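Long-range contact in sawadee homeodomain homolog 1 (Arabidopsis thaliana, PDB 4IUP), which binds methylated histone H3 tails through its SAWADEE domain and acts with RNA polymerase IV in RNA-directed DNA methylation: residues A5-V19 and E48-S60. The protein carries 2 engineered substitutions. Residues are numbered along the deposited sequence; the frame is centred on the assembly and turned at random.
Sequences AFEAKSARDYAWYDV and EWVNVKTSVRERS. With CVM (cymal-4), chain E.
Glu-7 and Arg-57 form a salt bridge across a hydrogen-bonded antiparallel pair. Arg-57 NE and NH2 both donate side-on to Glu-7 OE2, NE at 2.9 Å on its anti lone pair, with the oxygen 5° out of the guanidinium plane. Ser-60 OG donates to the same OE2 from the syn side at 2.6 Å, while Ser-60 N meets Glu-7 OE1 from above the carboxylate plane. With an alanine here, the Arg-57 guanidinium would probably lose this carboxylate, though still paired with Asp-91, and Ser-60 N and OG their acceptor.

The same guanidinium lies flat on Trp-16: the planes differ by 9°, and Arg-57 CZ stands 3.7 Å from the centroid of the six-membered ring, a cation-pi stack. Lys-9 CB covers the opposite indole face.

Arg-59 is held differently. A bend at chi3 (-67°) turns NE and NH2 onto Phe-6 O, NH2 at 3.1 Å; Ala-5 CB covers one guanidinium face and the Asp-18 carboxylate the other, the latter by charge alone.

At the far end, Ser-10 OG donates to Glu-48 OE1 on its syn lone pair (2.8 Å), and the same OG accepts from Arg-12 N in an ST turn. On the other face of the sheet from Glu-7 and Arg-57, Ala-8 CB packs on Val-50 CG2 at 4.2 Å and on Val-56. Cymal-4 lies against Phe-6 and Val-56.

Strand 6-9 lies between strands 56-62 and 16-27 in the antiparallel sheet of this tudor-like half: Glu-7 N bonds to Arg-57 O, Ala-8 N to Tyr-17 O. Leu-78 of strand 76-83 touches Glu-7, Trp-16 and Arg-57.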
loop_
_atom_site.group_PDB
_atom_site.type_symbol
_atom_site.label_atom_id
_atom_site.label_comp_id
_atom_site.label_asym_id
_atom_site.label_seq_id
_atom_site.Cartn_x
_atom_site.Cartn_y
_atom_site.Cartn_z
ATOM N N ALA A 5 10.724 -8.271 -3.568
ATOM C CA ALA A 5 9.779 -8.678 -2.521
ATOM C C ALA A 5 8.384 -8.162 -2.853
ATOM O O ALA A 5 8.239 -7.184 -3.592
ATOM C CB ALA A 5 10.227 -8.167 -1.148
ATOM N N PHE A 6 7.366 -8.814 -2.297
ATOM C CA PHE A 6 6.001 -8.651 -2.772
ATOM C C PHE A 6 4.980 -8.405 -1.671
ATOM O O PHE A 6 5.185 -8.777 -0.517
ATOM C CB PHE A 6 5.599 -9.881 -3.605
ATOM C CG PHE A 6 6.494 -10.109 -4.785
ATOM C CD1 PHE A 6 6.276 -9.424 -5.974
ATOM C CD2 PHE A 6 7.588 -10.964 -4.691
ATOM C CE1 PHE A 6 7.129 -9.609 -7.077
ATOM C CE2 PHE A 6 8.448 -11.153 -5.785
ATOM C CZ PHE A 6 8.213 -10.473 -6.974
ATOM N N GLU A 7 3.886 -7.749 -2.055
ATOM C CA GLU A 7 2.700 -7.626 -1.220
ATOM C C GLU A 7 1.511 -8.116 -2.031
ATOM O O GLU A 7 1.530 -8.071 -3.275
ATOM C CB GLU A 7 2.492 -6.185 -0.716
ATOM C CG GLU A 7 2.415 -5.084 -1.814
ATOM C CD GLU A 7 2.593 -3.666 -1.257
ATOM O OE1 GLU A 7 3.270 -3.508 -0.222
ATOM O OE2 GLU A 7 2.074 -2.697 -1.866
ATOM N N ALA A 8 0.493 -8.613 -1.333
ATOM C CA ALA A 8 -0.685 -9.164 -1.990
ATOM C C ALA A 8 -1.966 -8.586 -1.410
ATOM O O ALA A 8 -2.061 -8.348 -0.199
ATOM C CB ALA A 8 -0.690 -10.695 -1.883
ATOM N N LYS A 9 -2.962 -8.407 -2.243
ATOM C CA LYS A 9 -4.195 -7.822 -1.804
ATOM C C LYS A 9 -5.239 -8.876 -1.496
ATOM O O LYS A 9 -5.633 -9.632 -2.341
ATOM C CB LYS A 9 -4.708 -6.888 -2.851
ATOM C CG LYS A 9 -5.964 -6.209 -2.540
ATOM C CD LYS A 9 -6.120 -5.279 -3.659
ATOM C CE LYS A 9 -7.429 -5.134 -4.032
ATOM N NZ LYS A 9 -7.904 -4.208 -3.032
ATOM N N SER A 10 -5.675 -8.887 -0.272
ATOM C CA SER A 10 -6.610 -9.899 0.186
ATOM C C SER A 10 -8.000 -9.625 -0.393
ATOM O O SER A 10 -8.483 -8.497 -0.356
ATOM C CB SER A 10 -6.645 -9.914 1.713
ATOM O OG SER A 10 -7.660 -10.781 2.181
ATOM N N ALA A 11 -8.630 -10.657 -0.946
ATOM C CA ALA A 11 -10.000 -10.532 -1.445
ATOM C C ALA A 11 -11.011 -10.517 -0.294
ATOM O O ALA A 11 -12.212 -10.324 -0.518
ATOM C CB ALA A 11 -10.317 -11.645 -2.432
ATOM N N ARG A 12 -10.517 -10.714 0.929
ATOM C CA ARG A 12 -11.352 -10.691 2.135
ATOM C C ARG A 12 -11.682 -9.256 2.549
ATOM O O ARG A 12 -12.838 -8.938 2.824
ATOM C CB ARG A 12 -10.660 -11.395 3.315
ATOM C CG ARG A 12 -10.010 -12.753 3.022
ATOM C CD ARG A 12 -10.958 -13.934 3.212
ATOM N NE ARG A 12 -11.254 -14.332 4.602
ATOM C CZ ARG A 12 -10.526 -14.066 5.691
ATOM N NH1 ARG A 12 -9.393 -13.374 5.626
ATOM N NH2 ARG A 12 -10.943 -14.507 6.872
ATOM N N ASP A 13 -10.666 -8.395 2.590
ATOM C CA ASP A 13 -10.834 -7.027 3.104
ATOM C C ASP A 13 -10.268 -5.933 2.191
ATOM O O ASP A 13 -10.290 -4.750 2.552
ATOM C CB ASP A 13 -10.233 -6.909 4.516
ATOM C CG ASP A 13 -8.752 -7.277 4.564
ATOM O OD1 ASP A 13 -8.115 -7.390 3.495
ATOM O OD2 ASP A 13 -8.226 -7.469 5.680
ATOM N N TYR A 14 -9.759 -6.340 1.025
ATOM C CA TYR A 14 -9.196 -5.437 0.007
ATOM C C TYR A 14 -7.936 -4.677 0.449
ATOM O O TYR A 14 -7.519 -3.722 -0.205
ATOM C CB TYR A 14 -10.280 -4.490 -0.556
ATOM C CG TYR A 14 -11.546 -5.228 -0.934
ATOM C CD1 TYR A 14 -11.565 -6.109 -2.017
ATOM C CD2 TYR A 14 -12.713 -5.077 -0.186
ATOM C CE1 TYR A 14 -12.722 -6.808 -2.361
ATOM C CE2 TYR A 14 -13.879 -5.765 -0.522
ATOM C CZ TYR A 14 -13.873 -6.627 -1.611
ATOM O OH TYR A 14 -15.016 -7.312 -1.943
ATOM N N ALA A 15 -7.322 -5.132 1.540
ATOM C CA ALA A 15 -6.093 -4.532 2.051
ATOM C C ALA A 15 -4.870 -5.326 1.597
ATOM O O ALA A 15 -4.995 -6.499 1.215
ATOM C CB ALA A 15 -6.141 -4.431 3.569
ATOM N N TRP A 16 -3.700 -4.681 1.627
ATOM C CA TRP A 16 -2.440 -5.300 1.181
ATOM C C TRP A 16 -1.625 -5.877 2.336
ATOM O O TRP A 16 -1.537 -5.267 3.411
ATOM C CB TRP A 16 -1.585 -4.301 0.394
ATOM C CG TRP A 16 -2.208 -3.885 -0.905
ATOM C CD1 TRP A 16 -3.102 -2.865 -1.096
ATOM C CD2 TRP A 16 -2.002 -4.486 -2.189
ATOM N NE1 TRP A 16 -3.455 -2.790 -2.420
ATOM C CE2 TRP A 16 -2.795 -3.773 -3.114
ATOM C CE3 TRP A 16 -1.218 -5.559 -2.649
ATOM C CZ2 TRP A 16 -2.836 -4.100 -4.474
ATOM C CZ3 TRP A 16 -1.255 -5.879 -4.004
ATOM C CH2 TRP A 16 -2.061 -5.148 -4.900
ATOM N N TYR A 17 -1.044 -7.053 2.109
ATOM C CA TYR A 17 -0.233 -7.748 3.117
ATOM C C TYR A 17 1.088 -8.229 2.513
ATOM O O TYR A 17 1.125 -8.664 1.358
ATOM C CB TYR A 17 -1.017 -8.932 3.697
ATOM C CG TYR A 17 -2.276 -8.511 4.432
ATOM C CD1 TYR A 17 -3.497 -8.388 3.759
ATOM C CD2 TYR A 17 -2.241 -8.229 5.794
ATOM C CE1 TYR A 17 -4.663 -7.988 4.438
ATOM C CE2 TYR A 17 -3.399 -7.822 6.485
ATOM C CZ TYR A 17 -4.600 -7.708 5.798
ATOM O OH TYR A 17 -5.739 -7.314 6.476
ATOM N N ASP A 18 2.167 -8.160 3.291
ATOM C CA ASP A 18 3.465 -8.659 2.836
ATOM C C ASP A 18 3.437 -10.172 2.607
ATOM O O ASP A 18 2.939 -10.924 3.448
ATOM C CB ASP A 18 4.567 -8.310 3.837
ATOM C CG ASP A 18 4.899 -6.835 3.855
ATOM O OD1 ASP A 18 4.529 -6.118 2.905
ATOM O OD2 ASP A 18 5.548 -6.388 4.829
ATOM N N VAL A 19 3.976 -10.600 1.467
ATOM C CA VAL A 19 4.048 -12.016 1.112
ATOM C C VAL A 19 5.376 -12.589 1.596
ATOM O O VAL A 19 6.438 -12.046 1.291
ATOM C CB VAL A 19 3.932 -12.225 -0.412
ATOM C CG1 VAL A 19 4.107 -13.707 -0.774
ATOM C CG2 VAL A 19 2.590 -11.703 -0.924
ATOM N N GLU A 48 -3.765 -17.560 1.519
ATOM C CA GLU A 48 -4.893 -17.143 0.687
ATOM C C GLU A 48 -4.577 -17.285 -0.794
ATOM O O GLU A 48 -3.422 -17.180 -1.196
ATOM C CB GLU A 48 -5.247 -15.676 0.957
ATOM C CG GLU A 48 -5.948 -15.412 2.263
ATOM C CD GLU A 48 -6.323 -13.949 2.449
ATOM O OE1 GLU A 48 -6.587 -13.253 1.444
ATOM O OE2 GLU A 48 -6.370 -13.499 3.615
ATOM N N TRP A 49 -5.617 -17.506 -1.594
ATOM C CA TRP A 49 -5.527 -17.391 -3.045
ATOM C C TRP A 49 -5.729 -15.935 -3.431
ATOM O O TRP A 49 -6.659 -15.282 -2.949
ATOM C CB TRP A 49 -6.599 -18.239 -3.721
ATOM C CG TRP A 49 -6.403 -19.721 -3.595
ATOM C CD1 TRP A 49 -7.073 -20.568 -2.765
ATOM C CD2 TRP A 49 -5.490 -20.532 -4.350
ATOM N NE1 TRP A 49 -6.629 -21.862 -2.948
ATOM C CE2 TRP A 49 -5.657 -21.863 -3.915
ATOM C CE3 TRP A 49 -4.542 -20.258 -5.347
ATOM C CZ2 TRP A 49 -4.910 -22.925 -4.445
ATOM C CZ3 TRP A 49 -3.801 -21.312 -5.873
ATOM C CH2 TRP A 49 -3.994 -22.628 -5.424
ATOM N N VAL A 50 -4.853 -15.428 -4.297
ATOM C CA VAL A 50 -4.954 -14.060 -4.796
ATOM C C VAL A 50 -4.722 -14.008 -6.302
ATOM O O VAL A 50 -3.864 -14.720 -6.831
ATOM C CB VAL A 50 -3.942 -13.088 -4.102
ATOM C CG1 VAL A 50 -4.274 -12.913 -2.620
ATOM C CG2 VAL A 50 -2.499 -13.561 -4.281
ATOM N N ASN A 51 -5.482 -13.153 -6.979
ATOM C CA ASN A 51 -5.334 -12.936 -8.412
ATOM C C ASN A 51 -3.961 -12.332 -8.727
ATOM O O ASN A 51 -3.575 -11.325 -8.128
ATOM C CB ASN A 51 -6.462 -12.023 -8.904
ATOM C CG ASN A 51 -6.432 -11.799 -10.401
ATOM O OD1 ASN A 51 -5.591 -11.062 -10.913
ATOM N ND2 ASN A 51 -7.379 -12.409 -11.112
ATOM N N VAL A 52 -3.228 -12.952 -9.653
ATOM C CA VAL A 52 -1.864 -12.510 -9.984
ATOM C C VAL A 52 -1.863 -11.105 -10.597
ATOM O O VAL A 52 -1.094 -10.241 -10.173
ATOM C CB VAL A 52 -1.129 -13.511 -10.925
ATOM C CG1 VAL A 52 0.240 -12.977 -11.352
ATOM C CG2 VAL A 52 -0.965 -14.847 -10.241
ATOM N N LYS A 53 -2.740 -10.880 -11.572
ATOM C CA LYS A 53 -2.791 -9.602 -12.294
ATOM C C LYS A 53 -3.153 -8.396 -11.423
ATOM O O LYS A 53 -2.507 -7.357 -11.509
ATOM C CB LYS A 53 -3.742 -9.696 -13.496
ATOM C CG LYS A 53 -3.789 -8.423 -14.337
ATOM C CD LYS A 53 -4.745 -8.537 -15.531
ATOM C CE LYS A 53 -6.211 -8.623 -15.112
ATOM N NZ LYS A 53 -6.777 -7.301 -14.708
ATOM N N THR A 54 -4.171 -8.539 -10.579
ATOM C CA THR A 54 -4.710 -7.400 -9.833
ATOM C C THR A 54 -4.180 -7.285 -8.404
ATOM O O THR A 54 -4.194 -6.199 -7.815
ATOM C CB THR A 54 -6.253 -7.458 -9.736
ATOM O OG1 THR A 54 -6.638 -8.618 -8.991
ATOM C CG2 THR A 54 -6.897 -7.505 -11.116
ATOM N N SER A 55 -3.726 -8.400 -7.842
ATOM C CA SER A 55 -3.579 -8.484 -6.391
ATOM C C SER A 55 -2.218 -8.973 -5.883
ATOM O O SER A 55 -2.095 -9.353 -4.720
ATOM C CB SER A 55 -4.723 -9.324 -5.810
ATOM O OG SER A 55 -5.983 -8.760 -6.158
ATOM N N VAL A 56 -1.211 -8.968 -6.756
ATOM C CA VAL A 56 0.188 -9.199 -6.363
ATOM C C VAL A 56 1.046 -8.132 -7.035
ATOM O O VAL A 56 0.948 -7.926 -8.245
ATOM C CB VAL A 56 0.719 -10.598 -6.785
ATOM C CG1 VAL A 56 2.175 -10.786 -6.345
ATOM C CG2 VAL A 56 -0.139 -11.715 -6.206
ATOM N N ARG A 57 1.883 -7.453 -6.255
ATOM C CA ARG A 57 2.780 -6.439 -6.807
ATOM C C ARG A 57 4.042 -6.331 -5.973
ATOM O O ARG A 57 4.099 -6.839 -4.851
ATOM C CB ARG A 57 2.088 -5.066 -6.901
ATOM C CG ARG A 57 1.743 -4.448 -5.544
ATOM C CD ARG A 57 0.865 -3.209 -5.687
ATOM N NE ARG A 57 0.646 -2.581 -4.384
ATOM C CZ ARG A 57 -0.279 -1.664 -4.127
ATOM N NH1 ARG A 57 -1.094 -1.236 -5.089
ATOM N NH2 ARG A 57 -0.387 -1.167 -2.898
ATOM N N GLU A 58 5.047 -5.659 -6.522
ATOM C CA GLU A 58 6.265 -5.375 -5.774
ATOM C C GLU A 58 5.901 -4.549 -4.542
ATOM O O GLU A 58 5.035 -3.676 -4.605
ATOM C CB GLU A 58 7.273 -4.632 -6.651
ATOM C CG GLU A 58 8.668 -4.513 -6.049
ATOM C CD GLU A 58 9.675 -3.884 -7.004
ATOM O OE1 GLU A 58 10.799 -3.571 -6.548
ATOM O OE2 GLU A 58 9.347 -3.699 -8.202
ATOM N N ARG A 59 6.575 -4.844 -3.435
ATOM C CA ARG A 59 6.262 -4.269 -2.132
ATOM C C ARG A 59 6.446 -2.760 -2.145
ATOM O O ARG A 59 7.385 -2.249 -2.760
ATOM C CB ARG A 59 7.157 -4.904 -1.071
ATOM C CG ARG A 59 6.772 -4.606 0.377
ATOM C CD ARG A 59 7.563 -5.494 1.334
ATOM N NE ARG A 59 7.201 -6.906 1.198
ATOM C CZ ARG A 59 7.889 -7.918 1.729
ATOM N NH1 ARG A 59 8.990 -7.683 2.439
ATOM N NH2 ARG A 59 7.476 -9.168 1.549
ATOM N N SER A 60 5.531 -2.062 -1.474
ATOM C CA SER A 60 5.600 -0.612 -1.313
ATOM C C SER A 60 6.805 -0.264 -0.438
ATOM O O SER A 60 7.339 -1.132 0.256
ATOM C CB SER A 60 4.295 -0.092 -0.705
ATOM O OG SER A 60 3.207 -0.323 -1.597
HETATM C C1 CVM E . 4.197 -10.821 -10.658
HETATM C C2 CVM E . 3.767 -11.781 -9.554
HETATM C C3 CVM E . 4.954 -12.603 -9.062
HETATM C C4 CVM E . 4.593 -14.091 -9.017
HETATM C C6 CVM E . 5.674 -14.977 -8.368
HETATM C C7 CVM E . 6.188 -16.004 -9.392
HETATM C C8 CVM E . 7.497 -16.693 -8.951
HETATM C C9 CVM E . 7.789 -16.523 -7.450
HETATM C C10 CVM E . 7.827 -15.044 -7.023
HETATM C C11 CVM E . 6.852 -14.157 -7.812
HETATM O O12 CVM E . 4.396 -9.524 -10.076
HETATM C C13 CVM E . 3.478 -8.513 -10.573
HETATM O O14 CVM E . 2.587 -8.942 -11.652
HETATM C C15 CVM E . 1.605 -7.919 -12.004
HETATM C C16 CVM E . 2.252 -6.569 -12.379
HETATM C C17 CVM E . 3.421 -6.139 -11.468
HETATM C C18 CVM E . 4.316 -7.316 -11.046
HETATM C C19 CVM E . 0.728 -8.394 -13.178
HETATM O O20 CVM E . 1.452 -9.316 -14.000
HETATM O O21 CVM E . 4.220 -5.159 -12.145
HETATM O O22 CVM E . 5.194 -6.905 -9.994
HETATM O O23 CVM E . 1.249 -5.548 -12.301
HETATM O O HOH W 1 11.113 -5.423 -4.050
HETATM O O HOH W 2 -7.545 -9.786 -4.213
HETATM O O HOH W 3 -7.676 -13.404 -1.099
#